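Local coordinates for fimbrial subunit type 1 (Actinomyces oris, PDB 3UXF), which serves as the major structural subunit of the type 1 fimbriae, adhesive fibres carried on the bacterial surface, at residues Tyr353-Leu358 / Lys475-Val480; Phe377-Cys382 / Tyr445-Thr450; Asn423-Asn428 / Leu463-Leu468. One frame throughout, in Å; residues are numbered along the deposited sequence.

In the fold
The three contacts show how a beta sandwich is closed by segments far apart in sequence. All lie within one prealbumin-like domain at the C-terminal end of the chain. Contact 1 adds strand 478-484 to one sheet, and contact 2 pairs two strands of the other. Contact 3, its centre about 8 Å from that of contact 1 and about 10 Å from that of contact 2, ties the end of strand 419-426 and the residues after it to the chain leaving strand 463-465. Contacts 1 and 2, with centres about 15 Å apart, meet through the core, where Leu358 CD1 lies 3.6 Å from Phe377 CD2. A calcium ion sits about 9 Å from the Tyr380 side chain of contact 2.

Contact 1. Residues Tyr353-Leu358 / Lys475-Val480. Unlike the reference sequence in segment 353-358: Ile357 (reference Val).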
loop_
_atom_site.group_PDB
_atom_site.type_symbol
_atom_site.label_atom_id
_atom_site.label_comp_id
_atom_site.label_asym_id
_atom_site.label_seq_id
_atom_site.Cartn_x
_atom_site.Cartn_y
_atom_site.Cartn_z
ATOM N N TYR A 353 -14.785 12.087 -1.226
ATOM C CA TYR A 353 -16.054 12.490 -1.838
ATOM C C TYR A 353 -16.635 13.658 -1.072
ATOM O O TYR A 353 -16.639 13.668 0.168
ATOM C CB TYR A 353 -17.066 11.309 -1.813
ATOM C CG TYR A 353 -16.811 10.239 -2.842
ATOM C CD1 TYR A 353 -15.955 9.170 -2.575
ATOM C CD2 TYR A 353 -17.383 10.319 -4.107
ATOM C CE1 TYR A 353 -15.686 8.197 -3.539
ATOM C CE2 TYR A 353 -17.137 9.358 -5.070
ATOM C CZ TYR A 353 -16.292 8.301 -4.788
ATOM O OH TYR A 353 -16.047 7.320 -5.718
ATOM N N GLY A 354 -17.126 14.650 -1.813
ATOM C CA GLY A 354 -17.678 15.842 -1.181
ATOM C C GLY A 354 -19.143 16.098 -1.496
ATOM O O GLY A 354 -19.673 15.711 -2.535
ATOM N N LYS A 355 -19.810 16.765 -0.569
ATOM C CA LYS A 355 -21.172 17.260 -0.780
ATOM C C LYS A 355 -21.130 18.561 -1.541
ATOM O O LYS A 355 -20.249 19.379 -1.283
ATOM C CB LYS A 355 -21.786 17.515 0.600
ATOM C CG LYS A 355 -23.142 18.235 0.531
ATOM C CD LYS A 355 -23.773 18.494 1.937
ATOM C CE LYS A 355 -23.746 17.248 2.815
ATOM N NZ LYS A 355 -24.829 16.302 2.444
ATOM N N VAL A 356 -22.057 18.765 -2.479
ATOM C CA VAL A 356 -22.226 20.060 -3.113
ATOM C C VAL A 356 -23.574 20.598 -2.679
ATOM O O VAL A 356 -24.571 19.882 -2.743
ATOM C CB VAL A 356 -22.217 19.925 -4.648
ATOM C CG1 VAL A 356 -22.559 21.237 -5.297
ATOM C CG2 VAL A 356 -20.820 19.409 -5.105
ATOM N N ILE A 357 -23.617 21.841 -2.205
ATOM C CA ILE A 357 -24.915 22.482 -1.951
ATOM C C ILE A 357 -25.136 23.516 -3.039
ATOM O O ILE A 357 -24.340 24.457 -3.153
ATOM C CB ILE A 357 -24.985 23.159 -0.570
ATOM C CG1 ILE A 357 -24.814 22.116 0.523
ATOM C CG2 ILE A 357 -26.343 23.798 -0.388
ATOM C CD1 ILE A 357 -24.627 22.717 1.948
ATOM N N LEU A 358 -26.176 23.327 -3.854
ATOM C CA LEU A 358 -26.452 24.230 -4.956
ATOM C C LEU A 358 -27.530 25.189 -4.473
ATOM O O LEU A 358 -28.615 24.748 -4.081
ATOM C CB LEU A 358 -26.928 23.401 -6.149
ATOM C CG LEU A 358 -27.139 24.080 -7.505
ATOM C CD1 LEU A 358 -27.374 22.988 -8.571
ATOM C CD2 LEU A 358 -28.321 25.022 -7.491
ATOM N N LYS A 475 -15.451 16.928 5.197
ATOM C CA LYS A 475 -16.908 16.898 5.059
ATOM C C LYS A 475 -17.488 18.300 5.050
ATOM O O LYS A 475 -18.566 18.527 5.615
ATOM C CB LYS A 475 -17.547 16.062 6.165
ATOM C CG LYS A 475 -17.057 14.620 6.132
ATOM C CD LYS A 475 -17.764 13.786 7.170
ATOM C CE LYS A 475 -17.261 12.363 7.168
ATOM N NZ LYS A 475 -17.638 11.663 8.412
ATOM N N ALA A 476 -16.760 19.219 4.415
ATOM C CA ALA A 476 -17.246 20.576 4.235
ATOM C C ALA A 476 -17.935 20.632 2.884
ATOM O O ALA A 476 -17.436 20.055 1.913
ATOM C CB ALA A 476 -16.085 21.546 4.252
ATOM N N ALA A 477 -19.075 21.284 2.841
ATOM C CA ALA A 477 -19.784 21.434 1.578
ATOM C C ALA A 477 -19.078 22.330 0.606
ATOM O O ALA A 477 -18.456 23.332 0.983
ATOM C CB ALA A 477 -21.181 21.974 1.838
ATOM N N THR A 478 -19.214 21.968 -0.668
ATOM C CA THR A 478 -18.811 22.843 -1.763
ATOM C C THR A 478 -20.072 23.604 -2.133
ATOM O O THR A 478 -21.068 23.012 -2.558
ATOM C CB THR A 478 -18.256 22.013 -2.944
ATOM O OG1 THR A 478 -17.030 21.403 -2.551
ATOM C CG2 THR A 478 -17.945 22.933 -4.145
ATOM N N GLU A 479 -20.050 24.927 -1.943
ATOM C CA GLU A 479 -21.235 25.747 -2.126
ATOM C C GLU A 479 -21.177 26.439 -3.478
ATOM O O GLU A 479 -20.227 27.167 -3.777
ATOM C CB GLU A 479 -21.348 26.790 -0.983
ATOM C CG GLU A 479 -21.610 26.075 0.353
ATOM C CD GLU A 479 -21.705 27.001 1.547
ATOM O OE1 GLU A 479 -22.765 27.635 1.722
ATOM O OE2 GLU A 479 -20.705 27.119 2.281
ATOM N N VAL A 480 -22.166 26.139 -4.315
ATOM C CA VAL A 480 -22.245 26.717 -5.646
ATOM C C VAL A 480 -23.533 27.492 -5.777
ATOM O O VAL A 480 -24.614 27.000 -5.431
ATOM C CB VAL A 480 -22.207 25.598 -6.714
ATOM C CG1 VAL A 480 -22.318 26.192 -8.111
ATOM C CG2 VAL A 480 -20.888 24.858 -6.613
HETATM O O HOH W 1 -18.291 17.326 1.847
HETATM O O HOH W 2 -17.476 19.305 -0.778
#
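Lys355 O is approached by several groups where 475-480 joins the sheet. The N-H of Thr478 makes an almost straight bond to it (177°), with Thr478 N 2.9 Å from Lys355 O, and Ala477 CA adds a CA-H...O contact. A water lies 2.8 Å from Lys355 O and equally close to Ala476 O and to Thr478 OG1. The threonine hydroxyl reaches that water because OG1 stands beside its own backbone N (chi1 -67°). A second water links Lys355 N to Ala476 O, so two waters bridge the segments beside Lys355 and Ala476. Further along, the ladder is parallel: Ile357 N donates to Thr478 O at 2.8 Å, and Val480 N donates to Ile357 O at 3.0 Å.

Side chains alternate between the two faces, Ile357 and Glu479 sharing one. The extended Ile357 chain lays its CD1 3.5 Å from Ala477 CB. On the other face, Val356 CG1 lies 3.6 Å from Thr478 O and meets Val480 CG2 obliquely at 4.2 Å; Leu358 and Val480 of this face pack on Leu447 of the opposing sheet. Lys355 turns its ammonium away to a salt bridge with Glu421 and a hydrogen bond to Asn423. Backbone bonds thus carry most of the polar adhesion, water joins Lys355 N to 475-480 where no direct backbone bond does, and Val356, Leu358 and Val480 give the ladder an apolar face suited to the sandwich core.

Contact 2. Residues Phe377-Cys382 / Tyr445-Thr450; sequences FQVYEC and YCLVET
Strands 377-382 and 445-450 run antiparallel, their directions 145° apart. Two hydrogen-bonded pairs carry the ladder. Gln378 and Val448 exchange both bonds, the shorter being Val448 N to Gln378 O at 2.8 Å, and Tyr380 and Cys446 do the same, with Cys446 N to Tyr380 O also at 2.8 Å. In the non-hydrogen-bonded pairs between and beyond them, CA-H groups lean on the same carbonyls.

A disulfide then bolts the strands diagonally: Cys382 SG is 2.1 Å from Cys446 SG, although the ladder sets Cys446 against Tyr380. Cys382 CB already points toward the partner strand, and chi1 of 62° sets its sulfur to meet Cys446. On the face of Cys446, Val448 CG2 touches Tyr380 CE1 at 3.6 Å. On the other face the Phe377 ring crosses the aliphatic part of Glu449, Phe377 CE1 lying 3.6 Å from Glu449 CB, while Glu449 OE1 is hydrogen-bonded to Gln459 NE2. The Val379 and Leu447 side chains lie side by side, pointing the same way, and touch through CG2 and CD2.

Near the disulfide end, Glu381 runs alongside Tyr445, Glu381 CG 3.7 Å from Tyr445 CE1. A water donates to both Glu381 OE2 and Tyr445 OH, and that hydroxyl is also hydrogen-bonded to Arg426 O. This disulfide-stapled antiparallel pair, with Phe377 and Leu447 turned onto strands 344-362 and 478-484, forms part of one wall of a prealbumin-like beta sandwich.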
loop_
_atom_site.group_PDB
_atom_site.type_symbol
_atom_site.label_atom_id
_atom_site.label_comp_id
_atom_site.label_asym_id
_atom_site.label_seq_id
_atom_site.Cartn_x
_atom_site.Cartn_y
_atom_site.Cartn_z
ATOM N N PHE A 377 -31.191 20.227 -12.407
ATOM C CA PHE A 377 -29.834 20.159 -12.894
ATOM C C PHE A 377 -29.369 18.740 -13.074
ATOM O O PHE A 377 -29.804 17.840 -12.353
ATOM C CB PHE A 377 -28.910 20.824 -11.891
ATOM C CG PHE A 377 -29.162 22.282 -11.732
ATOM C CD1 PHE A 377 -28.412 23.201 -12.460
ATOM C CD2 PHE A 377 -30.119 22.743 -10.832
ATOM C CE1 PHE A 377 -28.641 24.609 -12.322
ATOM C CE2 PHE A 377 -30.351 24.129 -10.685
ATOM C CZ PHE A 377 -29.597 25.060 -11.426
ATOM N N GLN A 378 -28.445 18.561 -14.001
ATOM C CA GLN A 378 -27.702 17.312 -14.100
ATOM C C GLN A 378 -26.229 17.697 -14.060
ATOM O O GLN A 378 -25.895 18.884 -14.173
ATOM C CB GLN A 378 -28.009 16.577 -15.396
ATOM C CG GLN A 378 -29.487 16.249 -15.439
ATOM C CD GLN A 378 -29.831 15.226 -16.491
ATOM O OE1 GLN A 378 -29.461 15.360 -17.669
ATOM N NE2 GLN A 378 -30.555 14.179 -16.073
ATOM N N VAL A 379 -25.360 16.700 -13.866
ATOM C CA VAL A 379 -23.922 16.976 -13.665
ATOM C C VAL A 379 -23.092 16.147 -14.629
ATOM O O VAL A 379 -23.398 14.962 -14.863
ATOM C CB VAL A 379 -23.474 16.610 -12.228
ATOM C CG1 VAL A 379 -22.013 17.056 -11.983
ATOM C CG2 VAL A 379 -24.439 17.227 -11.172
ATOM N N TYR A 380 -22.033 16.749 -15.182
ATOM C CA TYR A 380 -21.110 16.030 -16.055
ATOM C C TYR A 380 -19.670 16.261 -15.583
ATOM O O TYR A 380 -19.386 17.255 -14.909
ATOM C CB TYR A 380 -21.201 16.583 -17.492
ATOM C CG TYR A 380 -22.547 16.371 -18.160
ATOM C CD1 TYR A 380 -23.622 17.173 -17.828
ATOM C CD2 TYR A 380 -22.716 15.397 -19.150
ATOM C CE1 TYR A 380 -24.858 17.004 -18.437
ATOM C CE2 TYR A 380 -23.968 15.200 -19.756
ATOM C CZ TYR A 380 -25.013 16.006 -19.390
ATOM O OH TYR A 380 -26.241 15.841 -20.006
ATOM N N GLU A 381 -18.772 15.365 -15.992
ATOM C CA GLU A 381 -17.367 15.755 -16.051
ATOM C C GLU A 381 -17.217 16.608 -17.302
ATOM O O GLU A 381 -17.917 16.372 -18.280
ATOM C CB GLU A 381 -16.454 14.544 -16.082
ATOM C CG GLU A 381 -16.365 13.885 -14.692
ATOM C CD GLU A 381 -15.474 12.658 -14.637
ATOM O OE1 GLU A 381 -15.379 11.899 -15.615
ATOM O OE2 GLU A 381 -14.858 12.446 -13.590
ATOM N N CYS A 382 -16.374 17.637 -17.268
ATOM C CA CYS A 382 -16.281 18.517 -18.446
ATOM C C CYS A 382 -14.934 19.184 -18.508
ATOM O O CYS A 382 -14.195 19.237 -17.533
ATOM C CB CYS A 382 -17.363 19.599 -18.442
ATOM S SG CYS A 382 -17.193 20.705 -16.999
ATOM N N TYR A 445 -16.068 19.475 -12.959
ATOM C CA TYR A 445 -17.443 19.055 -13.194
ATOM C C TYR A 445 -18.206 20.235 -13.799
ATOM O O TYR A 445 -17.740 21.371 -13.723
ATOM C CB TYR A 445 -18.096 18.707 -11.855
ATOM C CG TYR A 445 -17.484 17.493 -11.219
ATOM C CD1 TYR A 445 -17.479 16.271 -11.890
ATOM C CD2 TYR A 445 -16.928 17.548 -9.949
ATOM C CE1 TYR A 445 -16.902 15.127 -11.299
ATOM C CE2 TYR A 445 -16.346 16.414 -9.337
ATOM C CZ TYR A 445 -16.348 15.201 -10.028
ATOM O OH TYR A 445 -15.755 14.083 -9.461
ATOM N N CYS A 446 -19.384 19.977 -14.370
ATOM C CA CYS A 446 -20.248 21.028 -14.919
ATOM C C CYS A 446 -21.655 20.770 -14.446
ATOM O O CYS A 446 -22.126 19.633 -14.535
ATOM C CB CYS A 446 -20.259 20.966 -16.479
ATOM S SG CYS A 446 -18.848 21.943 -17.159
ATOM N N LEU A 447 -22.334 21.804 -13.972
ATOM C CA LEU A 447 -23.806 21.725 -13.847
ATOM C C LEU A 447 -24.416 22.049 -15.187
ATOM O O LEU A 447 -23.946 22.937 -15.877
ATOM C CB LEU A 447 -24.301 22.755 -12.850
ATOM C CG LEU A 447 -23.820 22.604 -11.419
ATOM C CD1 LEU A 447 -24.296 23.783 -10.613
ATOM C CD2 LEU A 447 -24.303 21.282 -10.836
ATOM N N VAL A 448 -25.458 21.322 -15.579
ATOM C CA VAL A 448 -26.284 21.765 -16.697
ATOM C C VAL A 448 -27.669 21.994 -16.139
ATOM O O VAL A 448 -28.278 21.103 -15.553
ATOM C CB VAL A 448 -26.323 20.710 -17.811
ATOM C CG1 VAL A 448 -27.381 21.072 -18.863
ATOM C CG2 VAL A 448 -24.916 20.572 -18.453
ATOM N N GLU A 449 -28.170 23.214 -16.307
ATOM C CA GLU A 449 -29.539 23.508 -15.905
ATOM C C GLU A 449 -30.514 22.924 -16.933
ATOM O O GLU A 449 -30.610 23.393 -18.050
ATOM C CB GLU A 449 -29.726 25.007 -15.720
ATOM C CG GLU A 449 -31.068 25.374 -15.100
ATOM C CD GLU A 449 -31.156 26.830 -14.652
ATOM O OE1 GLU A 449 -30.106 27.474 -14.415
ATOM O OE2 GLU A 449 -32.315 27.360 -14.503
ATOM N N THR A 450 -31.191 21.855 -16.528
ATOM C CA THR A 450 -32.102 21.155 -17.436
ATOM C C THR A 450 -33.545 21.607 -17.342
ATOM O O THR A 450 -34.313 21.248 -18.237
ATOM C CB THR A 450 -32.025 19.605 -17.262
ATOM O OG1 THR A 450 -32.283 19.290 -15.900
ATOM C CG2 THR A 450 -30.631 19.102 -17.608
HETATM O O HOH W 3 -13.795 13.698 -11.443
#

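Contact 3. Residues Asn423-Asn428 / Leu463-Leu468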
loop_
_atom_site.group_PDB
_atom_site.type_symbol
_atom_site.label_atom_id
_atom_site.label_comp_id
_atom_site.label_asym_id
_atom_site.label_seq_id
_atom_site.Cartn_x
_atom_site.Cartn_y
_atom_site.Cartn_z
ATOM N N ASN A 423 -25.130 14.826 -3.602
ATOM C CA ASN A 423 -24.338 13.983 -2.715
ATOM C C ASN A 423 -24.029 12.663 -3.373
ATOM O O ASN A 423 -24.972 11.907 -3.613
ATOM C CB ASN A 423 -25.161 13.629 -1.471
ATOM C CG ASN A 423 -25.557 14.844 -0.644
ATOM O OD1 ASN A 423 -24.801 15.830 -0.567
ATOM N ND2 ASN A 423 -26.702 14.777 -0.015
ATOM N N TYR A 424 -22.772 12.312 -3.649
ATOM C CA TYR A 424 -21.581 13.107 -3.392
ATOM C C TYR A 424 -20.664 12.944 -4.601
ATOM O O TYR A 424 -20.788 11.977 -5.344
ATOM C CB TYR A 424 -20.858 12.586 -2.150
ATOM C CG TYR A 424 -21.742 12.466 -0.932
ATOM C CD1 TYR A 424 -21.867 13.519 -0.041
ATOM C CD2 TYR A 424 -22.452 11.304 -0.675
ATOM C CE1 TYR A 424 -22.671 13.421 1.068
ATOM C CE2 TYR A 424 -23.265 11.198 0.435
ATOM C CZ TYR A 424 -23.370 12.262 1.303
ATOM O OH TYR A 424 -24.172 12.176 2.413
ATOM N N LEU A 425 -19.742 13.884 -4.787
ATOM C CA LEU A 425 -18.824 13.844 -5.919
ATOM C C LEU A 425 -17.371 13.697 -5.480
ATOM O O LEU A 425 -16.936 14.342 -4.534
ATOM C CB LEU A 425 -18.973 15.109 -6.766
ATOM C CG LEU A 425 -20.172 15.157 -7.713
ATOM C CD1 LEU A 425 -20.520 16.592 -8.062
ATOM C CD2 LEU A 425 -19.891 14.351 -8.964
ATOM N N ARG A 426 -16.630 12.846 -6.179
ATOM C CA ARG A 426 -15.219 12.639 -5.879
ATOM C C ARG A 426 -14.441 13.909 -6.187
ATOM O O ARG A 426 -14.708 14.577 -7.177
ATOM C CB ARG A 426 -14.660 11.476 -6.700
ATOM C CG ARG A 426 -13.584 10.659 -5.988
ATOM C CD ARG A 426 -12.541 10.140 -6.970
ATOM N NE ARG A 426 -11.996 11.239 -7.754
ATOM C CZ ARG A 426 -12.198 11.405 -9.054
ATOM N NH1 ARG A 426 -12.913 10.523 -9.739
ATOM N NH2 ARG A 426 -11.680 12.456 -9.671
ATOM N N ALA A 427 -13.476 14.238 -5.335
ATOM C CA ALA A 427 -12.678 15.440 -5.525
ATOM C C ALA A 427 -12.007 15.439 -6.892
ATOM O O ALA A 427 -11.495 14.417 -7.332
ATOM C CB ALA A 427 -11.635 15.555 -4.428
ATOM N N ASN A 428 -12.011 16.588 -7.558
ATOM C CA ASN A 428 -11.357 16.713 -8.853
ATOM C C ASN A 428 -9.846 16.641 -8.712
ATOM O O ASN A 428 -9.144 16.256 -9.642
ATOM C CB ASN A 428 -11.724 18.037 -9.529
ATOM C CG ASN A 428 -13.204 18.154 -9.825
ATOM O OD1 ASN A 428 -13.949 18.764 -9.067
ATOM N ND2 ASN A 428 -13.631 17.574 -10.938
ATOM N N LEU A 463 -22.071 25.026 -16.372
ATOM C CA LEU A 463 -21.443 25.835 -15.335
ATOM C C LEU A 463 -20.382 25.019 -14.613
ATOM O O LEU A 463 -20.703 24.152 -13.795
ATOM C CB LEU A 463 -22.522 26.230 -14.332
ATOM C CG LEU A 463 -23.728 26.916 -14.973
ATOM C CD1 LEU A 463 -24.795 27.169 -13.903
ATOM C CD2 LEU A 463 -23.312 28.201 -15.656
ATOM N N PRO A 464 -19.102 25.281 -14.895
ATOM C CA PRO A 464 -18.021 24.470 -14.317
ATOM C C PRO A 464 -17.859 24.758 -12.851
ATOM O O PRO A 464 -18.052 25.901 -12.412
ATOM C CB PRO A 464 -16.789 24.910 -15.096
ATOM C CG PRO A 464 -17.354 25.394 -16.404
ATOM C CD PRO A 464 -18.629 26.101 -16.013
ATOM N N PHE A 465 -17.461 23.730 -12.116
ATOM C CA PHE A 465 -17.104 23.855 -10.702
ATOM C C PHE A 465 -16.215 22.705 -10.312
ATOM O O PHE A 465 -16.108 21.717 -11.040
ATOM C CB PHE A 465 -18.362 23.887 -9.804
ATOM C CG PHE A 465 -19.077 22.559 -9.718
ATOM C CD1 PHE A 465 -19.993 22.208 -10.698
ATOM C CD2 PHE A 465 -18.859 21.677 -8.647
ATOM C CE1 PHE A 465 -20.668 20.987 -10.678
ATOM C CE2 PHE A 465 -19.549 20.452 -8.617
ATOM C CZ PHE A 465 -20.445 20.108 -9.614
ATOM N N ARG A 466 -15.542 22.844 -9.174
ATOM C CA ARG A 466 -14.678 21.793 -8.655
ATOM C C ARG A 466 -15.076 21.440 -7.241
ATOM O O ARG A 466 -15.518 22.307 -6.466
ATOM C CB ARG A 466 -13.220 22.240 -8.670
ATOM C CG ARG A 466 -12.617 22.217 -10.057
ATOM C CD ARG A 466 -11.186 22.760 -10.012
ATOM N NE ARG A 466 -10.528 22.553 -11.287
ATOM C CZ ARG A 466 -9.479 23.264 -11.707
ATOM N NH1 ARG A 466 -8.986 24.253 -10.956
ATOM N NH2 ARG A 466 -8.937 22.995 -12.897
ATOM N N VAL A 467 -14.910 20.161 -6.907
ATOM C CA VAL A 467 -14.953 19.700 -5.532
ATOM C C VAL A 467 -13.514 19.438 -5.176
ATOM O O VAL A 467 -12.845 18.641 -5.813
ATOM C CB VAL A 467 -15.828 18.409 -5.402
ATOM C CG1 VAL A 467 -15.693 17.807 -4.000
ATOM C CG2 VAL A 467 -17.297 18.744 -5.688
ATOM N N LEU A 468 -13.011 20.183 -4.186
ATOM C CA LEU A 468 -11.628 20.031 -3.764
ATOM C C LEU A 468 -11.467 19.152 -2.545
ATOM O O LEU A 468 -12.288 19.179 -1.631
ATOM C CB LEU A 468 -11.043 21.411 -3.476
ATOM C CG LEU A 468 -11.062 22.353 -4.693
ATOM C CD1 LEU A 468 -10.452 23.673 -4.255
ATOM C CD2 LEU A 468 -10.320 21.759 -5.903
#
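Asn428 engages Val467 with both its backbone and its side chain. Asn428 N donates to Val467 O at 2.8 Å, and Asn428 OD1 accepts from Val467 N at 2.7 Å. The amide reaches back because CG lies anti to the carbonyl carbon of Asn428 (chi1 -62°), and chi2 of 98° then brings OD1 to the N-H of Val467, in the loop after strand 463-465. Both bonds run nearly along the C=O axis of the acceptor. Asn428 OD1 also lies 3.1 Å from Arg466 CA, close beside the extended arginine chain, whose guanidinium goes on to Asp443 and to a cation-pi contact with Tyr444.

Val467 spreads its two methyls over segment 423-428: Val467 CG1 sits 3.7 Å from Leu425 O, and Val467 CG2 faces Leu425 CB at 4.1 Å. Leu425 in turn sends CD1 to the edge of the Phe465 ring, in its plane and 3.8 Å from Phe465 CZ. The phenyl group gets there from the crowded position between its own backbone N and carbonyl carbon (chi1 71°).

Two polar bonds between one pair of residues, with aliphatic groups packed beside them, satisfy the buried Asn428 side-chain carbonyl and join the residues after strand 419-426 to those leading into helix 469-472.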